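Side-chain contacts in glycosyltransferase (Streptomyces viridochromogenes, PDB 2IUY), which probably transfers a sugar from a nucleotide-sugar donor with retention of configuration, as a family GT4 enzyme involved in avilamycin A biosynthesis: residues P144-P149 with V322-R327; F183-G188 with R208-T213. One frame throughout, in Å; residues are numbered along the deposited sequence.

Interaction 1 (P144-P149 with V322-R327); sequences PIPVDP and VTIAER
The irregular chain of Pro144-Pro149 passes the helical segment Val322-Arg327 most closely at Pro146 and Ile324, whose CA atoms lie 5.8 Å apart. Ile324 carries most of the helix's share of the contact, its side chain fitted against two prolines that stand two residues apart. Its CG2 methyl, set anti to the backbone N (chi1 -64° for CG1), rests on Pro146, with CG2 of Ile324 3.6 Å from CB of Pro146. CB of Ile324 comes equally near that same Pro146 atom, which puts the branch point as well as the methyl on the pyrrolidine ring; the two side chains cross at about a right angle. The other branch ends at Pro144: Ile324 CD1 lies 4.0 Å from Pro144 CG, while Ile324 CG2 approaches the carbonyl oxygen, Pro144 O, at 3.7 Å. One turn further along the helix, Arg327 bends at chi3 (69°) and brings its guanidinium obliquely against the Pro144 ring, NH2 of Arg327 being 3.6 Å from CD of Pro144. That NH2 also makes a weak hydrogen bond to the carbonyl of Val142, which may help hold the group beside the proline. All the cross-segment contacts are van der Waals in character. Ile145 and Val147, alternating with the prolines, direct their side chains away from this helix; Ile145 meets Thr256, a UDP-binding residue, and Ser259 on helix 256-263. Pro146 also touches Val35 of helix 31-45, so the loop between helix 128-133 and strand 165-168 runs among helices 31-45, 256-263 and 321-336.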
# COMPACT_ATOMS: atom_id res chain seq x y z
N PRO A 144 9.45 -4.54 -1.05
CA PRO A 144 8.47 -3.46 -1.25
C PRO A 144 7.09 -3.98 -1.60
O PRO A 144 6.92 -5.23 -1.80
CB PRO A 144 9.12 -2.64 -2.39
CG PRO A 144 9.89 -3.65 -3.19
CD PRO A 144 10.46 -4.58 -2.14
N ILE A 145 6.10 -3.08 -1.62
CA ILE A 145 4.70 -3.43 -1.92
C ILE A 145 4.57 -3.94 -3.36
O ILE A 145 5.09 -3.31 -4.30
CB ILE A 145 3.74 -2.27 -1.65
CG1 ILE A 145 3.70 -1.92 -0.13
CG2 ILE A 145 2.39 -2.54 -2.22
CD1 ILE A 145 3.01 -0.57 0.13
N PRO A 146 3.91 -5.11 -3.52
CA PRO A 146 3.68 -5.72 -4.82
C PRO A 146 2.44 -5.15 -5.50
O PRO A 146 1.54 -4.62 -4.84
CB PRO A 146 3.41 -7.20 -4.47
CG PRO A 146 2.75 -7.16 -3.15
CD PRO A 146 3.39 -5.96 -2.43
N VAL A 147 2.41 -5.29 -6.81
CA VAL A 147 1.28 -4.91 -7.57
C VAL A 147 1.07 -5.98 -8.67
O VAL A 147 2.02 -6.40 -9.32
CB VAL A 147 1.47 -3.42 -8.06
CG1 VAL A 147 2.50 -3.24 -9.19
CG2 VAL A 147 0.19 -2.79 -8.25
N ASP A 148 -0.18 -6.44 -8.83
CA ASP A 148 -0.55 -7.35 -9.91
C ASP A 148 -1.16 -6.53 -11.05
O ASP A 148 -2.30 -6.01 -10.93
CB ASP A 148 -1.56 -8.38 -9.37
CG ASP A 148 -2.04 -9.39 -10.42
OD1 ASP A 148 -1.55 -9.41 -11.57
OD2 ASP A 148 -2.94 -10.19 -10.05
N PRO A 149 -0.43 -6.45 -12.18
CA PRO A 149 -0.92 -5.67 -13.30
C PRO A 149 -2.32 -6.07 -13.75
O PRO A 149 -3.05 -5.19 -14.22
CB PRO A 149 0.11 -5.90 -14.41
CG PRO A 149 1.33 -6.49 -13.72
CD PRO A 149 0.90 -7.05 -12.41
N VAL A 322 4.60 -11.32 -8.93
CA VAL A 322 5.24 -12.65 -8.94
C VAL A 322 6.67 -12.53 -8.42
O VAL A 322 7.13 -13.39 -7.65
CB VAL A 322 5.18 -13.34 -10.38
CG1 VAL A 322 6.12 -14.54 -10.50
CG2 VAL A 322 3.74 -13.77 -10.74
N THR A 323 7.36 -11.47 -8.85
CA THR A 323 8.69 -11.18 -8.34
C THR A 323 8.71 -10.97 -6.82
O THR A 323 9.60 -11.46 -6.14
CB THR A 323 9.48 -10.00 -9.08
OG1 THR A 323 10.84 -9.99 -8.62
CG2 THR A 323 8.97 -8.65 -8.70
N ILE A 324 7.74 -10.20 -6.32
CA ILE A 324 7.63 -9.93 -4.88
C ILE A 324 7.17 -11.17 -4.11
O ILE A 324 7.72 -11.48 -3.08
CB ILE A 324 6.65 -8.79 -4.59
CG1 ILE A 324 7.17 -7.48 -5.21
CG2 ILE A 324 6.39 -8.65 -3.04
CD1 ILE A 324 8.64 -7.14 -4.79
N ALA A 325 6.19 -11.88 -4.65
CA ALA A 325 5.78 -13.14 -4.03
C ALA A 325 6.95 -14.13 -3.91
O ALA A 325 7.06 -14.82 -2.92
CB ALA A 325 4.58 -13.77 -4.75
N GLU A 326 7.78 -14.24 -4.94
CA GLU A 326 8.88 -15.21 -4.87
C GLU A 326 9.93 -14.75 -3.88
O GLU A 326 10.49 -15.54 -3.18
CB GLU A 326 9.43 -15.59 -6.28
CG GLU A 326 10.29 -14.57 -7.01
CD GLU A 326 10.57 -14.95 -8.49
OE1 GLU A 326 10.11 -16.04 -8.93
OE2 GLU A 326 11.23 -14.14 -9.21
N ARG A 327 10.11 -13.45 -3.72
CA ARG A 327 10.91 -12.92 -2.62
C ARG A 327 10.40 -13.30 -1.23
O ARG A 327 11.18 -13.74 -0.38
CB ARG A 327 11.12 -11.38 -2.75
CG ARG A 327 12.14 -11.11 -3.85
CD ARG A 327 12.12 -9.68 -4.25
NE ARG A 327 12.65 -8.80 -3.18
CZ ARG A 327 12.88 -7.50 -3.37
NH1 ARG A 327 12.65 -6.96 -4.58
NH2 ARG A 327 13.37 -6.76 -2.38

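Interaction 2 (F183-G188 with R208-T213); sequences FAHACG and RRYGST
His185 reaches from the last turn of helix 177-187 toward Tyr210 and Thr213, near the C-terminal end of helix 200-210. The imidazole extends past Tyr210 because chi1 of 177° carries CG away from the backbone N, and the two side chains cross at about a right angle. The rings meet obliquely, their planes inclined at 56° and their centroids 5.6 Å apart. Between these two residues the closest approach is made by the stem of the histidine: CB of His185 is 3.7 Å from CD1 of Tyr210, and the tyrosine's CE1 lies 4.0 Å from CG of His185. Thr213 comes in at the edge of the imidazole, near its plane, where its OG1 is 3.8 Å from His185 CD2. The rotamer of Thr213 (chi1 -66°) divides its two branches: the hydroxyl faces His185, with OG1 3.6 Å from CB of that residue, and the methyl turns to Ala184, with Thr213 CG2 3.6 Å from Ala184 CB. Both helices belong to the C-terminal Rossmann-like domain of the GT-B fold, and they flank strand 191-194 in sequence as consecutive parts of its beta-alpha-beta pattern. Thr213 is the residue just before edge strand 214-216; its backbone is hydrogen-bonded to Leu191 of the adjacent strand, and Leu191 touches the side chains of both Ala184 and Thr213. Tyr210 also lies along earlier turns of helix 177-187, against Leu178, Ala181 and Ala182. Beyond the histidine, Gly188 closes that helix in a Schellman motif, its positive phi accompanying the backbone hydrogen bond from Gly188 N to His185 O at 3.1 Å.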
# COMPACT_ATOMS: atom_id res chain seq x y z
N PHE A 183 0.88 22.01 -4.76
CA PHE A 183 1.70 21.68 -5.93
C PHE A 183 0.86 21.77 -7.23
O PHE A 183 1.30 22.33 -8.25
CB PHE A 183 2.42 20.32 -5.73
CG PHE A 183 3.29 19.92 -6.90
CD1 PHE A 183 4.65 20.20 -6.90
CD2 PHE A 183 2.74 19.25 -7.99
CE1 PHE A 183 5.45 19.88 -7.96
CE2 PHE A 183 3.56 18.92 -9.09
CZ PHE A 183 4.92 19.22 -9.06
N ALA A 184 -0.35 21.22 -7.18
CA ALA A 184 -1.31 21.33 -8.29
C ALA A 184 -1.57 22.81 -8.59
O ALA A 184 -1.44 23.22 -9.73
CB ALA A 184 -2.63 20.62 -7.95
N HIS A 185 -1.96 23.58 -7.57
CA HIS A 185 -2.07 25.05 -7.72
C HIS A 185 -0.86 25.71 -8.45
O HIS A 185 -1.04 26.48 -9.39
CB HIS A 185 -2.36 25.72 -6.38
CG HIS A 185 -2.41 27.22 -6.47
ND1 HIS A 185 -1.32 28.02 -6.20
CD2 HIS A 185 -3.41 28.05 -6.85
CE1 HIS A 185 -1.65 29.28 -6.39
NE2 HIS A 185 -2.91 29.33 -6.79
N ALA A 186 0.35 25.38 -8.03
CA ALA A 186 1.59 25.83 -8.63
C ALA A 186 1.64 25.56 -10.14
O ALA A 186 2.21 26.35 -10.89
CB ALA A 186 2.82 25.17 -7.94
N CYS A 187 1.06 24.43 -10.54
CA CYS A 187 1.15 23.90 -11.90
C CYS A 187 0.03 24.43 -12.77
O CYS A 187 0.09 24.22 -13.97
CB CYS A 187 1.08 22.35 -11.89
SG CYS A 187 2.53 21.52 -11.23
N GLY A 188 -0.98 25.07 -12.17
CA GLY A 188 -2.18 25.52 -12.86
C GLY A 188 -3.14 24.35 -13.13
O GLY A 188 -3.97 24.37 -14.10
N ARG A 208 -10.48 26.31 1.74
CA ARG A 208 -10.18 27.73 1.90
C ARG A 208 -8.99 28.20 1.06
O ARG A 208 -9.07 29.19 0.33
CB ARG A 208 -9.94 28.03 3.40
CG ARG A 208 -9.60 29.48 3.69
CD ARG A 208 -9.41 29.78 5.19
NE ARG A 208 -8.15 29.27 5.76
CZ ARG A 208 -6.94 29.82 5.63
NH1 ARG A 208 -6.76 30.92 4.91
NH2 ARG A 208 -5.90 29.25 6.22
N ARG A 209 -7.87 27.51 1.18
CA ARG A 209 -6.63 27.93 0.56
C ARG A 209 -6.54 27.58 -0.92
O ARG A 209 -5.95 28.35 -1.67
CB ARG A 209 -5.44 27.37 1.34
CG ARG A 209 -5.40 27.95 2.76
CD ARG A 209 -4.33 27.30 3.65
NE ARG A 209 -3.03 27.19 3.00
CZ ARG A 209 -1.89 26.92 3.65
NH1 ARG A 209 -1.92 26.74 4.98
NH2 ARG A 209 -0.73 26.86 2.99
N TYR A 210 -7.11 26.42 -1.30
CA TYR A 210 -6.97 25.88 -2.66
C TYR A 210 -8.27 25.37 -3.26
O TYR A 210 -8.25 24.49 -4.11
CB TYR A 210 -5.93 24.75 -2.65
CG TYR A 210 -4.60 25.23 -2.17
CD1 TYR A 210 -3.80 26.04 -2.98
CD2 TYR A 210 -4.13 24.88 -0.90
CE1 TYR A 210 -2.56 26.51 -2.53
CE2 TYR A 210 -2.90 25.34 -0.45
CZ TYR A 210 -2.11 26.14 -1.28
OH TYR A 210 -0.88 26.59 -0.84
N GLY A 211 -9.40 25.96 -2.85
CA GLY A 211 -10.73 25.53 -3.37
C GLY A 211 -10.84 25.39 -4.89
O GLY A 211 -11.40 24.40 -5.41
N SER A 212 -10.30 26.36 -5.61
CA SER A 212 -10.44 26.42 -7.06
C SER A 212 -9.55 25.37 -7.72
O SER A 212 -9.71 25.03 -8.89
CB SER A 212 -10.14 27.82 -7.58
OG SER A 212 -8.78 28.18 -7.37
N THR A 213 -8.61 24.84 -6.95
CA THR A 213 -7.73 23.76 -7.40
C THR A 213 -8.32 22.38 -7.13
O THR A 213 -8.30 21.53 -8.02
CB THR A 213 -6.40 23.90 -6.69
OG1 THR A 213 -5.82 25.10 -7.15
CG2 THR A 213 -5.41 22.69 -6.96

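Overall arrangement
Interaction 2 lies, along the chain, within the long loop closed by interaction 1, yet their centres are 35 Å apart on opposite sides of the chain's centre, and they share no helix or strand. Each is partly buried. Interaction 1 is the more central, joining a proline-rich loop to helix 321-336 near the UDP-binding residues Thr256 and Glu260; interaction 2 sits at the periphery, 26 Å from the chain's centre, where two helices of one Rossmann-like domain meet beside its edge strand. Neither has a hydrogen bond between its segments. Aliphatic groups and a guanidinium make the first contact, whereas an exposed histidine, a tyrosine and a buried threonine give the second a more aromatic character.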